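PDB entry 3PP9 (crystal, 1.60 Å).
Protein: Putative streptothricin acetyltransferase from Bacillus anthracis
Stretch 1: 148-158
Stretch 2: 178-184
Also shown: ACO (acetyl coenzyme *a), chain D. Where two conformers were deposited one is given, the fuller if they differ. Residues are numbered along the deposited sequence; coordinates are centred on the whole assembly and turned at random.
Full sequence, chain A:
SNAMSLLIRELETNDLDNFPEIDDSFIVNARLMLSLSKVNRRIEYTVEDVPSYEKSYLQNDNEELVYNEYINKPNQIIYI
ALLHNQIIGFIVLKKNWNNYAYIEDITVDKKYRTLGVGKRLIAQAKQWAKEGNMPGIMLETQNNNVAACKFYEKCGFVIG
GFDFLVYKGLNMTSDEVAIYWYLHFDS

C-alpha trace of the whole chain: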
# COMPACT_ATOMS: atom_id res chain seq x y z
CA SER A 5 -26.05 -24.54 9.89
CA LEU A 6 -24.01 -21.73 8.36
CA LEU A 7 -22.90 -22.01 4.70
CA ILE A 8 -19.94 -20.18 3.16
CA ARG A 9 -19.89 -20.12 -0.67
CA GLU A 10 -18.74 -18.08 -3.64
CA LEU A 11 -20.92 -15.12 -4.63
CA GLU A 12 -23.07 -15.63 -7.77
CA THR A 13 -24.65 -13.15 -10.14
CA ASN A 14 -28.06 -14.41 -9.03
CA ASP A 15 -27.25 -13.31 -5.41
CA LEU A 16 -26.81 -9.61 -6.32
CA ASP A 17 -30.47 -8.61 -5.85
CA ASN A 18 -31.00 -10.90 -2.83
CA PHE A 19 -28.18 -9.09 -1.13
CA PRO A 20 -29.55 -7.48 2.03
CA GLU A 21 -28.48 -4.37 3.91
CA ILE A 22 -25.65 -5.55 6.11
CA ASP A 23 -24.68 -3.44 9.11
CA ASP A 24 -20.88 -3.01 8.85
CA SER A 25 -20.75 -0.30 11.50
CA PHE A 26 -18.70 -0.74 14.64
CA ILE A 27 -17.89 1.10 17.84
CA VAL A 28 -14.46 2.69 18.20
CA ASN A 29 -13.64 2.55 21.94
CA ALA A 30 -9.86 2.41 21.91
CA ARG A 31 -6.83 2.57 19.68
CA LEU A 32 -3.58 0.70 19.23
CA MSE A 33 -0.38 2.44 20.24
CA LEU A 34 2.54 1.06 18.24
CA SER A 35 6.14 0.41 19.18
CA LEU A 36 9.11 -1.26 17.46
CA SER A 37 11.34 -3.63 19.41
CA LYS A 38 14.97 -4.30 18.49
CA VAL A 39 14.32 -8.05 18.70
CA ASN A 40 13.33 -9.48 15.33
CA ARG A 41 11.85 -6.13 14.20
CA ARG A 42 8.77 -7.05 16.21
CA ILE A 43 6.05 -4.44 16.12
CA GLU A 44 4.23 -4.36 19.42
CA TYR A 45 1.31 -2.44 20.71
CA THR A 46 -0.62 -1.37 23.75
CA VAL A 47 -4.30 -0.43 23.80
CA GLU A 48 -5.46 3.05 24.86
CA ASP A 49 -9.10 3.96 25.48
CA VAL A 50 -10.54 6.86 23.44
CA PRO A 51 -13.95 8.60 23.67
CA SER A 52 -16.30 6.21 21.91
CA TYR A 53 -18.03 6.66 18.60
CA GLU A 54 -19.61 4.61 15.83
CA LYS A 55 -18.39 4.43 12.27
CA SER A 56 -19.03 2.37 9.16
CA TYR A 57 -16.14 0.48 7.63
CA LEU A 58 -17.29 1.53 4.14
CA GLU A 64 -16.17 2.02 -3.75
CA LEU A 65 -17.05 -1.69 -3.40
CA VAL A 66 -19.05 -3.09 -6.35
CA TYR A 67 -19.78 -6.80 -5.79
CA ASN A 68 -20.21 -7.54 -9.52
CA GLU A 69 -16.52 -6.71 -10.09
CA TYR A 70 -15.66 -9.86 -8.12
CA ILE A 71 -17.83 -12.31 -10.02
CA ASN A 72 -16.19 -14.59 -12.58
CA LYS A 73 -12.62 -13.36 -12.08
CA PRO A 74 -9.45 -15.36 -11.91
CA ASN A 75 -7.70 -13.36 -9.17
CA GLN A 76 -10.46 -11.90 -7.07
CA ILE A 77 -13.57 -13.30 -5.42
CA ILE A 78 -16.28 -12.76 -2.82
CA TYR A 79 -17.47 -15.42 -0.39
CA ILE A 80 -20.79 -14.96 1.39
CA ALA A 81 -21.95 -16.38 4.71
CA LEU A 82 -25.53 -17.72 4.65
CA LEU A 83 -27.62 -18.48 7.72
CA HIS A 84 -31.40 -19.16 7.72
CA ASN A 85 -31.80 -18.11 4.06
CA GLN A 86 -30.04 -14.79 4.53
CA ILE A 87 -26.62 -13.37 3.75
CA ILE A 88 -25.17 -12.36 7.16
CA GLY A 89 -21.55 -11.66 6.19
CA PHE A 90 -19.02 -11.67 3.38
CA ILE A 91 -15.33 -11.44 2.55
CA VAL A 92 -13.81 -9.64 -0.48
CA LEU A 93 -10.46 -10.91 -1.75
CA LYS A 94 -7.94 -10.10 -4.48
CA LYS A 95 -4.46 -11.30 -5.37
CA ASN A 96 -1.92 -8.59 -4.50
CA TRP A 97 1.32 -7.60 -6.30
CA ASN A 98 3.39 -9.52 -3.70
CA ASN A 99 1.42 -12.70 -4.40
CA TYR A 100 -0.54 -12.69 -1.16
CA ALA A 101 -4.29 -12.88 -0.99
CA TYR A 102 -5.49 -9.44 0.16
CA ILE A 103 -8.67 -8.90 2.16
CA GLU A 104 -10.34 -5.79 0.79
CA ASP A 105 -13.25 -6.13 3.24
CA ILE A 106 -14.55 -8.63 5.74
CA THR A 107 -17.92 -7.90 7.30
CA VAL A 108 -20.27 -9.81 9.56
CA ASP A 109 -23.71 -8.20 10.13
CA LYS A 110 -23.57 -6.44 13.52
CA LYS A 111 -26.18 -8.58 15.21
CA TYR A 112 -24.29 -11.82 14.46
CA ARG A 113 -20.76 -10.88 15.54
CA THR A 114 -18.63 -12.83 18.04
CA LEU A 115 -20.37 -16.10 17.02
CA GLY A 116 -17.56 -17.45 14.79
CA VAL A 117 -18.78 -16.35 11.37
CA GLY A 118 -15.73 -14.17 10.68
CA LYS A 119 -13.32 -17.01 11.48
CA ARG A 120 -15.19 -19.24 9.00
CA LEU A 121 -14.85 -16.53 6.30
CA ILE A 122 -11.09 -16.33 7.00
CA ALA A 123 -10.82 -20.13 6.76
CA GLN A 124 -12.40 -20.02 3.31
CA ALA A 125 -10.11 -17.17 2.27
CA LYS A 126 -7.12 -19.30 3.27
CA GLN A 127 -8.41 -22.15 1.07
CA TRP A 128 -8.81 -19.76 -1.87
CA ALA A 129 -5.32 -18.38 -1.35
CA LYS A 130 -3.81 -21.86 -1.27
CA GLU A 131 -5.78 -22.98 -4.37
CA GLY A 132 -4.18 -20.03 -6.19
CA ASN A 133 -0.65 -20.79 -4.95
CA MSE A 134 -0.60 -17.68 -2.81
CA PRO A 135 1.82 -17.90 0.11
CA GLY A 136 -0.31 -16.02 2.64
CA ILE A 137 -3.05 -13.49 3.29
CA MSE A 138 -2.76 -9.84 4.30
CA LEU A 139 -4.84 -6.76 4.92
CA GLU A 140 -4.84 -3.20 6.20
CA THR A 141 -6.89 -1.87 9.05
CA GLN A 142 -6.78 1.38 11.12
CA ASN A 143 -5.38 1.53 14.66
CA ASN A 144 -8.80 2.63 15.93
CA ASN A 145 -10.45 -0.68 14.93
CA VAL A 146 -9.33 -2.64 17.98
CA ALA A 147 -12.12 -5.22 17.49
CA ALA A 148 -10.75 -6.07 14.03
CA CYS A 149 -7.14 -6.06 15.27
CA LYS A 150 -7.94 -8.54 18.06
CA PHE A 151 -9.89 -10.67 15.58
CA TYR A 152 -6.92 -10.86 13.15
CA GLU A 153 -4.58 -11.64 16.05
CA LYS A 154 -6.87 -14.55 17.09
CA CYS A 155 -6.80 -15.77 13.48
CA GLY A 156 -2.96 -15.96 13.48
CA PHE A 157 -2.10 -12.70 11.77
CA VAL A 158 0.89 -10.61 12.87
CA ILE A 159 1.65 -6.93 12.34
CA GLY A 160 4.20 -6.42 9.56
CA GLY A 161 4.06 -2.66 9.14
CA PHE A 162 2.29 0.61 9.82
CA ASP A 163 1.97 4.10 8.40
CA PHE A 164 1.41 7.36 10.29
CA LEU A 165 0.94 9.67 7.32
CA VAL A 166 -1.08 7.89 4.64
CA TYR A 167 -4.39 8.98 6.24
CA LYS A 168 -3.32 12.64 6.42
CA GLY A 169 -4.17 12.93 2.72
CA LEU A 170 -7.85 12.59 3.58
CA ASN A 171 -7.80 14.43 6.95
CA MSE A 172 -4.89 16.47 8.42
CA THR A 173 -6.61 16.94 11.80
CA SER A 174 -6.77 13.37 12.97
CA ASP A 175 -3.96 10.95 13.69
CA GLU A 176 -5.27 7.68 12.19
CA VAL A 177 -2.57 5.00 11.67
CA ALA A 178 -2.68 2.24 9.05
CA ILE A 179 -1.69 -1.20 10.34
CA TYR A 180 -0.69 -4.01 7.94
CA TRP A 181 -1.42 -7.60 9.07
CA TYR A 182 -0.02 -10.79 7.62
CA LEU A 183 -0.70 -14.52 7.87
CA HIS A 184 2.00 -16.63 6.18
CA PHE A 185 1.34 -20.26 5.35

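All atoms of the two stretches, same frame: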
# COMPACT_ATOMS: atom_id res chain seq x y z
N ALA A 148 -11.32 -5.40 15.20
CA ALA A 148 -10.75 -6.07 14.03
C ALA A 148 -9.31 -6.53 14.31
O ALA A 148 -8.92 -7.65 13.94
CB ALA A 148 -10.78 -5.16 12.82
N CYS A 149 -8.53 -5.68 14.95
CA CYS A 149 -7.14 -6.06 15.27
C CYS A 149 -7.10 -7.32 16.13
O CYS A 149 -6.33 -8.25 15.84
CB CYS A 149 -6.39 -4.91 15.93
SG CYS A 149 -6.07 -3.51 14.79
N LYS A 150 -7.91 -7.37 17.19
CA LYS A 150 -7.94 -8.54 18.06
C LYS A 150 -8.41 -9.77 17.29
O LYS A 150 -7.89 -10.87 17.48
CB LYS A 150 -8.82 -8.29 19.28
CG LYS A 150 -8.25 -7.26 20.24
CD LYS A 150 -6.96 -7.76 20.88
CE LYS A 150 -6.41 -6.75 21.88
NZ LYS A 150 -5.21 -7.26 22.59
N PHE A 151 -9.38 -9.58 16.40
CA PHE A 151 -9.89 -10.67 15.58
C PHE A 151 -8.76 -11.24 14.69
O PHE A 151 -8.55 -12.46 14.64
CB PHE A 151 -11.03 -10.15 14.70
CG PHE A 151 -11.43 -11.08 13.57
CD1 PHE A 151 -12.15 -12.23 13.83
CD2 PHE A 151 -11.12 -10.79 12.26
CE1 PHE A 151 -12.52 -13.07 12.79
CE2 PHE A 151 -11.48 -11.63 11.21
CZ PHE A 151 -12.19 -12.77 11.49
N TYR A 152 -8.03 -10.37 14.00
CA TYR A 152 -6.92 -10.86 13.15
C TYR A 152 -5.86 -11.58 13.98
O TYR A 152 -5.31 -12.60 13.55
CB TYR A 152 -6.33 -9.75 12.28
CG TYR A 152 -7.33 -9.18 11.32
CD1 TYR A 152 -7.92 -9.97 10.35
CD2 TYR A 152 -7.62 -7.82 11.31
CE1 TYR A 152 -8.86 -9.44 9.47
CE2 TYR A 152 -8.53 -7.30 10.42
CZ TYR A 152 -9.14 -8.11 9.50
OH TYR A 152 -10.07 -7.58 8.61
N GLU A 153 -5.57 -11.05 15.16
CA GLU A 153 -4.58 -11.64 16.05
C GLU A 153 -5.02 -13.06 16.46
O GLU A 153 -4.19 -13.97 16.54
CB GLU A 153 -4.39 -10.74 17.27
CG GLU A 153 -3.26 -11.13 18.18
CD GLU A 153 -3.14 -10.18 19.35
OE1 GLU A 153 -4.08 -10.10 20.17
OE2 GLU A 153 -2.08 -9.55 19.49
N LYS A 154 -6.31 -13.24 16.74
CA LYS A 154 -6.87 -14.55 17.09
C LYS A 154 -6.80 -15.52 15.92
O LYS A 154 -6.67 -16.74 16.12
CB LYS A 154 -8.31 -14.44 17.61
CG LYS A 154 -8.47 -13.93 19.02
CD LYS A 154 -7.90 -14.92 20.02
CE LYS A 154 -8.14 -14.47 21.44
NZ LYS A 154 -7.55 -15.41 22.41
N CYS A 155 -6.87 -14.99 14.70
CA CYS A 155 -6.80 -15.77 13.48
C CYS A 155 -5.36 -16.10 13.03
O CYS A 155 -5.17 -16.75 12.01
CB CYS A 155 -7.57 -15.07 12.34
SG CYS A 155 -9.36 -15.03 12.58
N GLY A 156 -4.37 -15.65 13.79
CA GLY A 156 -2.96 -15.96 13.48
C GLY A 156 -2.16 -14.92 12.74
O GLY A 156 -0.99 -15.14 12.42
N PHE A 157 -2.78 -13.77 12.46
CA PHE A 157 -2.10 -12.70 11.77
C PHE A 157 -1.15 -11.96 12.71
O PHE A 157 -1.37 -11.90 13.92
CB PHE A 157 -3.10 -11.67 11.23
CG PHE A 157 -3.95 -12.17 10.07
CD1 PHE A 157 -5.06 -12.99 10.28
CD2 PHE A 157 -3.68 -11.75 8.78
CE1 PHE A 157 -5.85 -13.41 9.20
CE2 PHE A 157 -4.46 -12.16 7.72
CZ PHE A 157 -5.55 -12.99 7.92
N VAL A 158 -0.09 -11.40 12.13
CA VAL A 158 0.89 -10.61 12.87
C VAL A 158 1.07 -9.27 12.16
O VAL A 158 0.84 -9.15 10.96
CB VAL A 158 2.23 -11.33 12.98
CG1 VAL A 158 2.05 -12.65 13.72
CG2 VAL A 158 2.82 -11.55 11.63
N ALA A 178 -2.41 3.46 9.80
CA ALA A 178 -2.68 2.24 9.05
C ALA A 178 -1.81 1.14 9.63
O ALA A 178 -0.62 1.36 9.91
CB ALA A 178 -2.32 2.42 7.57
N ILE A 179 -2.39 -0.05 9.82
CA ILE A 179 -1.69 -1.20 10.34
C ILE A 179 -1.83 -2.33 9.31
O ILE A 179 -2.94 -2.63 8.87
CB ILE A 179 -2.21 -1.68 11.71
CG1 ILE A 179 -2.16 -0.53 12.72
CG2 ILE A 179 -1.39 -2.87 12.20
CD1 ILE A 179 -2.66 -0.91 14.12
N TYR A 180 -0.71 -2.92 8.94
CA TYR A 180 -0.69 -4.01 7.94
C TYR A 180 -0.46 -5.37 8.63
O TYR A 180 0.54 -5.56 9.32
CB TYR A 180 0.33 -3.68 6.87
CG TYR A 180 0.02 -2.32 6.28
CD1 TYR A 180 -0.89 -2.18 5.25
CD2 TYR A 180 0.60 -1.18 6.79
CE1 TYR A 180 -1.19 -0.91 4.73
CE2 TYR A 180 0.31 0.07 6.28
CZ TYR A 180 -0.58 0.20 5.27
OH TYR A 180 -0.84 1.47 4.80
N TRP A 181 -1.41 -6.28 8.43
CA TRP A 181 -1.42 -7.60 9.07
C TRP A 181 -1.18 -8.67 8.05
O TRP A 181 -1.70 -8.59 6.94
CB TRP A 181 -2.77 -7.85 9.75
CG TRP A 181 -3.09 -6.96 10.92
CD1 TRP A 181 -3.68 -5.73 10.87
CD2 TRP A 181 -2.90 -7.27 12.30
NE1 TRP A 181 -3.85 -5.24 12.15
CE2 TRP A 181 -3.39 -6.17 13.04
CE3 TRP A 181 -2.37 -8.36 12.99
CZ2 TRP A 181 -3.33 -6.14 14.44
CZ3 TRP A 181 -2.33 -8.34 14.36
CH2 TRP A 181 -2.81 -7.22 15.08
N TYR A 182 -0.43 -9.69 8.47
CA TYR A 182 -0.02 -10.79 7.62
C TYR A 182 -0.16 -12.16 8.25
O TYR A 182 0.14 -12.34 9.41
CB TYR A 182 1.49 -10.62 7.31
CG TYR A 182 1.77 -9.36 6.53
CD1 TYR A 182 1.84 -9.38 5.15
CD2 TYR A 182 1.91 -8.14 7.17
CE1 TYR A 182 2.04 -8.20 4.42
CE2 TYR A 182 2.11 -6.96 6.45
CZ TYR A 182 2.21 -7.01 5.08
OH TYR A 182 2.37 -5.82 4.39
N LEU A 183 -0.60 -13.12 7.44
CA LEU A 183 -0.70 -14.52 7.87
C LEU A 183 0.03 -15.30 6.79
O LEU A 183 -0.47 -15.41 5.68
CB LEU A 183 -2.13 -15.01 7.97
CG LEU A 183 -2.34 -16.47 8.43
CD1 LEU A 183 -1.84 -16.66 9.82
CD2 LEU A 183 -3.81 -16.81 8.37
N HIS A 184 1.20 -15.84 7.12
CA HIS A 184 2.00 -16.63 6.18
C HIS A 184 1.72 -18.11 6.35
O HIS A 184 1.61 -18.59 7.47
CB HIS A 184 3.50 -16.36 6.36
CG HIS A 184 4.37 -17.15 5.43
ND1 HIS A 184 5.12 -18.23 5.84
CD2 HIS A 184 4.57 -17.04 4.10
CE1 HIS A 184 5.76 -18.74 4.81
NE2 HIS A 184 5.44 -18.03 3.73
N1A ACO D . -12.73 -8.02 20.55
C2A ACO D . -11.90 -9.03 20.89
N3A ACO D . -11.87 -10.20 20.24
C4A ACO D . -12.70 -10.41 19.18
C5A ACO D . -13.64 -9.36 18.78
C6A ACO D . -13.63 -8.12 19.55
N6A ACO D . -14.48 -7.13 19.20
N7A ACO D . -14.35 -9.83 17.74
C8A ACO D . -13.90 -11.08 17.49
N9A ACO D . -12.92 -11.42 18.35
C1B ACO D . -12.22 -12.71 18.44
C2B ACO D . -13.22 -13.72 19.01
O2B ACO D . -13.32 -13.74 20.44
C3B ACO D . -12.74 -15.03 18.44
O3B ACO D . -11.73 -15.55 19.30
P3B ACO D . -11.62 -17.11 19.67
O7A ACO D . -11.36 -17.80 18.35
O8A ACO D . -12.96 -17.42 20.29
O9A ACO D . -10.45 -17.12 20.63
C4B ACO D . -12.12 -14.64 17.11
O4B ACO D . -11.81 -13.24 17.18
C5B ACO D . -13.08 -14.92 15.96
O5B ACO D . -14.19 -14.03 16.07
P1A ACO D . -15.50 -14.23 15.17
O1A ACO D . -16.70 -14.42 16.08
O2A ACO D . -15.18 -15.28 14.15
O3A ACO D . -15.57 -12.78 14.47
P2A ACO D . -16.86 -12.06 13.87
O4A ACO D . -17.37 -11.18 14.97
O5A ACO D . -17.81 -13.03 13.20
O6A ACO D . -16.24 -11.17 12.67
CBP ACO D . -15.36 -9.01 12.08
CCP ACO D . -15.15 -10.29 12.88
CDP ACO D . -14.12 -8.14 12.21
CEP ACO D . -15.60 -9.37 10.61
CAP ACO D . -16.59 -8.26 12.60
OAP ACO D . -16.29 -7.71 13.92
C9P ACO D . -17.02 -7.10 11.74
O9P ACO D . -17.67 -7.27 10.74
N8P ACO D . -16.67 -5.86 12.11
C7P ACO D . -17.09 -4.67 11.37
C6P ACO D . -16.45 -4.54 10.02
C5P ACO D . -14.95 -4.54 10.17
O5P ACO D . -14.41 -3.92 11.07
N4P ACO D . -14.27 -5.24 9.30
C3P ACO D . -12.82 -5.33 9.30
C2P ACO D . -12.29 -4.06 8.63
S1P ACO D . -10.62 -4.26 8.05
C ACO D . -10.83 -5.13 6.62
O ACO D . -11.94 -5.47 6.26
CH3 ACO D . -9.63 -5.48 5.81

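The most unusual feature is the buried indole of W181, whose NE1 has no polar partner anywhere in the model although the contact covers it. Neighbours pack round the ring: Y152 CB lies over one face, 4.2 Å from W181 CD2; C149 CB sits 3.6 Å from W181 CZ2; F157 CB lies 3.8 Å from W181 CE3. C149 SG approaches the five-membered ring of W181 at its edge, 4.8 Å from that ring's centroid and 74° off the normal. A broad, flat side chain suits this site because it spans from the helix to the segment that follows it.

Helix 148-154 runs at 17° to strand 178-184, so the chain must reverse before it can pair antiparallel. G156, at phi/psi 98/3 in a Schellman motif, accomplishes the turn. An ideal CB there would lie 3.1 Å from L183 CD1 and jam against the preceding carbonyl, which accounts for glycine.

Beyond the turn, V158 and Y182 form a hydrogen-bonded pair: V158 N donates to Y182 O (2.9 Å, 162°) and Y182 N to V158 O (2.8 Å, 157°). CA-H...O contacts flank it, F157 CA to Y182 O and W181 CA to V158 O, both 3.3 Å.

L183 CB makes a CH-pi contact over one face of the F157 ring, 3.7 Å from the centroid and 14° off the normal. Together the two stretches bury 547 Å², both sides summed.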